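Local coordinates for protein peptidyl-prolyl cis-trans isomerase ([Pseudomonas syringae] pv. tomato str. DC3000, PDB 5XB0) that probably catalyses the cis-trans isomerisation of peptide bonds preceding proline, through the FKBP-type domain contained in this piece of a longer protein, at residues W74-L77 with D78-I81; S86-Q89 with N90-T93. All blocks are in the same frame, centred on the assembly; numbering follows the deposited sequence.

In the fold
Both contacts are local turns flanking the short helix 82-87 that packs against the curled antiparallel sheet of the FKBP fold. Contact 1 (74-77 with 78-81) leads from the end of strand 73-76 into the helix; contact 2 (86-89 with 90-93) leads out of it toward strand 96-101. They follow in series along the chain, with centres about 12 Å apart, and meet through Leu77: its CD2 lies 4.0 Å from CD1 of Leu88 and its CD1 lies 4.1 Å from CG of Gln89. A buried leucine from each turn is thus in apolar contact; as in other FKBPs, the segment entering the helix probably lines the ligand pocket.

Contact 1 (W74-L77 with D78-I81); sequences WFRL and DSVI
Arg76 and Asp78 form a two-pronged salt bridge over the turn that ends strand 73-76. Followed outward, Arg76 CB lies 3.4 Å from Asp78 OD1, CD passes farther from the same oxygen, and the bend at chi3 (58°) swings the guanidinium so that its NE/NH2 edge meets both carboxylate oxygens side-on. NE donates to Asp78 OD1, 20° out of the guanidinium plane, while NH2 donates to Asp78 OD2 at 2.8 Å. The latter bond is almost straight (177°), in the guanidinium plane, and uses the syn lone pair of OD2. One bond to each oxygen, with the two groups nearly coplanar, restricts rotation of both. Ser79 OG donates to Asp78 OD1 from the anti side, well out of the carboxylate plane, at 2.7 Å, so this oxygen has two donors, which would probably increase its polarisation.

In the backbone, Ser79 N donates to Arg76 O at 3.0 Å, closing a type I beta turn, Arg76 to Ser79. Val80 supplies the apolar part: its CG1 lies 3.8 Å from CB of Phe75, while CG2 lies 3.5 Å from Leu77 O. Tartaric acid, probably from crystallisation, accepts a hydrogen bond from Ile81 N and lies beside Val80. This Val-Ile pair matches the FKBP pocket segment whose isoleucine N-H bonds a ligand carbonyl, so the tartrate probably marks the pocket.

Phe75 joins strand 51-59 by a backbone bond with Val52. Leu77 packs inward against Pro46 and Leu88, and its carbonyl accepts from Thr85 OG1 of helix 82-87, tying the strand end to the helix that follows Ile81, its N-cap.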
# COMPACT_ATOMS: atom_id res chain seq x y z
N TRP A 74 10.40 10.34 6.28
CA TRP A 74 10.75 10.52 4.86
C TRP A 74 11.15 9.22 4.17
O TRP A 74 11.93 8.43 4.72
CB TRP A 74 11.90 11.52 4.71
CG TRP A 74 11.52 12.95 4.96
CD1 TRP A 74 11.73 13.67 6.09
CD2 TRP A 74 10.87 13.83 4.03
NE1 TRP A 74 11.25 14.95 5.94
CE2 TRP A 74 10.73 15.07 4.67
CE3 TRP A 74 10.40 13.69 2.73
CZ2 TRP A 74 10.11 16.17 4.06
CZ3 TRP A 74 9.80 14.78 2.11
CH2 TRP A 74 9.66 16.00 2.79
N PHE A 75 10.62 9.02 2.96
CA PHE A 75 10.99 7.89 2.10
C PHE A 75 11.22 8.36 0.67
O PHE A 75 10.52 9.24 0.18
CB PHE A 75 9.89 6.82 2.08
CG PHE A 75 9.64 6.17 3.39
CD1 PHE A 75 10.54 5.22 3.89
CD2 PHE A 75 8.52 6.47 4.13
CE1 PHE A 75 10.30 4.61 5.10
CE2 PHE A 75 8.28 5.85 5.35
CZ PHE A 75 9.17 4.92 5.83
N ARG A 76 12.19 7.75 -0.01
CA ARG A 76 12.33 7.95 -1.45
C ARG A 76 11.34 7.06 -2.19
O ARG A 76 11.29 5.85 -1.95
CB ARG A 76 13.76 7.62 -1.91
CG ARG A 76 14.77 8.64 -1.50
CD ARG A 76 16.17 8.25 -1.93
NE ARG A 76 16.26 8.06 -3.37
CZ ARG A 76 17.35 8.34 -4.09
NH1 ARG A 76 18.43 8.83 -3.49
NH2 ARG A 76 17.36 8.13 -5.39
N LEU A 77 10.54 7.65 -3.07
CA LEU A 77 9.58 6.86 -3.84
C LEU A 77 10.25 5.81 -4.73
O LEU A 77 9.64 4.78 -5.02
CB LEU A 77 8.69 7.76 -4.69
CG LEU A 77 7.50 8.38 -3.97
CD1 LEU A 77 6.52 8.93 -4.99
CD2 LEU A 77 6.81 7.37 -3.06
N ASP A 78 11.48 6.05 -5.16
CA ASP A 78 12.15 5.08 -6.01
C ASP A 78 12.75 3.92 -5.22
O ASP A 78 13.39 3.03 -5.79
CB ASP A 78 13.23 5.75 -6.89
CG ASP A 78 14.39 6.36 -6.09
OD1 ASP A 78 14.56 6.09 -4.88
OD2 ASP A 78 15.17 7.12 -6.72
N SER A 79 12.53 3.91 -3.90
CA SER A 79 13.22 2.95 -3.06
C SER A 79 12.29 2.22 -2.10
O SER A 79 12.75 1.55 -1.17
CB SER A 79 14.31 3.65 -2.26
OG SER A 79 15.32 4.14 -3.12
N VAL A 80 10.99 2.34 -2.33
CA VAL A 80 9.98 1.65 -1.54
C VAL A 80 9.27 0.60 -2.40
O VAL A 80 9.57 0.46 -3.59
CB VAL A 80 8.94 2.63 -0.95
CG1 VAL A 80 9.59 3.55 0.08
CG2 VAL A 80 8.28 3.44 -2.06
N ILE A 81 8.33 -0.14 -1.81
CA ILE A 81 7.60 -1.13 -2.59
C ILE A 81 6.92 -0.43 -3.76
O ILE A 81 6.50 0.73 -3.65
CB ILE A 81 6.56 -1.93 -1.77
CG1 ILE A 81 5.63 -1.00 -1.01
CG2 ILE A 81 7.26 -2.89 -0.79
CD1 ILE A 81 4.43 -1.70 -0.40

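Contact 2 (S86-Q89 with N90-T93); sequences SALQ and NMPT
The turn that carries the chain out of helix 82-87 of the FKBP fold is closed by Asn90, whose backbone and side chain both bond to Ala87 O. Asn90 N donates to Ala87 O at 3.0 Å, an i to i+3 bond, and Asn90 ND2 donates to the same oxygen at 3.1 Å. Both donors approach from one face of the carbonyl plane. With Asn90 CG anti to its own carbonyl carbon (chi1 -63°), the amide folds back toward the carbonyl of Ala87; Ala87 O is tilted 17° from the plane of that amide. Ala87 O is thus gripped by two N-H groups of one residue, and the ND2 bond limits rotation of the amide.

One residue on, Met91 N donates to Leu88 O at 3.0 Å. These two consecutive i to i+3 bonds make overlapping turns before the chain extends through Met91 and Pro92. Gln89 NE2 bonds back to Thr85 O, so its amide reaches along the preceding helix.

On the inner side, Ala87 packs on Leu99 of strand 96-101, Leu88 on Ile126 and Met91 on Leu128, both of strand 122-132; Met91 also touches Trp97. The Leu88 and Met91 side chains run alongside each other in the same direction. In Met91, CG anti to the backbone N (chi1 -169°) and the chain extended beyond it together carry SD alongside Leu88, 3.7 Å from its CD2.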
# COMPACT_ATOMS: atom_id res chain seq x y z
N SER A 86 3.96 3.98 -7.40
CA SER A 86 2.96 4.39 -8.36
C SER A 86 1.80 5.11 -7.69
O SER A 86 1.36 6.15 -8.16
CB SER A 86 2.44 3.18 -9.15
OG SER A 86 1.96 2.18 -8.27
N ALA A 87 1.29 4.56 -6.59
CA ALA A 87 0.07 5.10 -6.03
C ALA A 87 0.28 6.51 -5.48
O ALA A 87 -0.56 7.39 -5.67
CB ALA A 87 -0.48 4.19 -4.94
N LEU A 88 1.41 6.72 -4.81
CA LEU A 88 1.57 7.98 -4.08
C LEU A 88 1.81 9.17 -5.02
O LEU A 88 1.63 10.33 -4.62
CB LEU A 88 2.68 7.86 -3.05
CG LEU A 88 2.38 6.89 -1.90
CD1 LEU A 88 3.47 6.94 -0.82
CD2 LEU A 88 1.00 7.18 -1.30
N GLN A 89 2.17 8.92 -6.27
CA GLN A 89 2.28 10.02 -7.24
C GLN A 89 0.93 10.70 -7.49
O GLN A 89 0.89 11.82 -8.01
CB GLN A 89 2.84 9.50 -8.56
CG GLN A 89 4.31 9.17 -8.47
CD GLN A 89 4.83 8.60 -9.77
OE1 GLN A 89 4.91 9.30 -10.79
NE2 GLN A 89 5.17 7.31 -9.75
N ASN A 90 -0.15 10.04 -7.10
CA ASN A 90 -1.49 10.58 -7.23
C ASN A 90 -1.95 11.39 -6.03
O ASN A 90 -2.99 12.04 -6.07
CB ASN A 90 -2.49 9.44 -7.44
CG ASN A 90 -2.22 8.68 -8.71
OD1 ASN A 90 -2.48 9.18 -9.80
ND2 ASN A 90 -1.69 7.46 -8.58
N MET A 91 -1.17 11.32 -4.96
CA MET A 91 -1.65 11.76 -3.66
C MET A 91 -1.22 13.18 -3.31
O MET A 91 -0.03 13.48 -3.27
CB MET A 91 -1.14 10.80 -2.58
CG MET A 91 -1.80 11.02 -1.24
SD MET A 91 -1.26 9.79 -0.04
CE MET A 91 -2.33 10.20 1.35
N PRO A 92 -2.18 14.08 -3.06
CA PRO A 92 -1.83 15.45 -2.69
C PRO A 92 -1.45 15.58 -1.21
O PRO A 92 -2.04 14.89 -0.37
CB PRO A 92 -3.11 16.24 -3.00
CG PRO A 92 -4.20 15.25 -2.82
CD PRO A 92 -3.64 13.89 -3.17
N THR A 93 -0.49 16.44 -0.91
CA THR A 93 -0.12 16.68 0.48
C THR A 93 -1.35 17.08 1.29
O THR A 93 -2.18 17.86 0.82
CB THR A 93 0.97 17.75 0.58
OG1 THR A 93 2.14 17.29 -0.11
CG2 THR A 93 1.32 18.02 2.02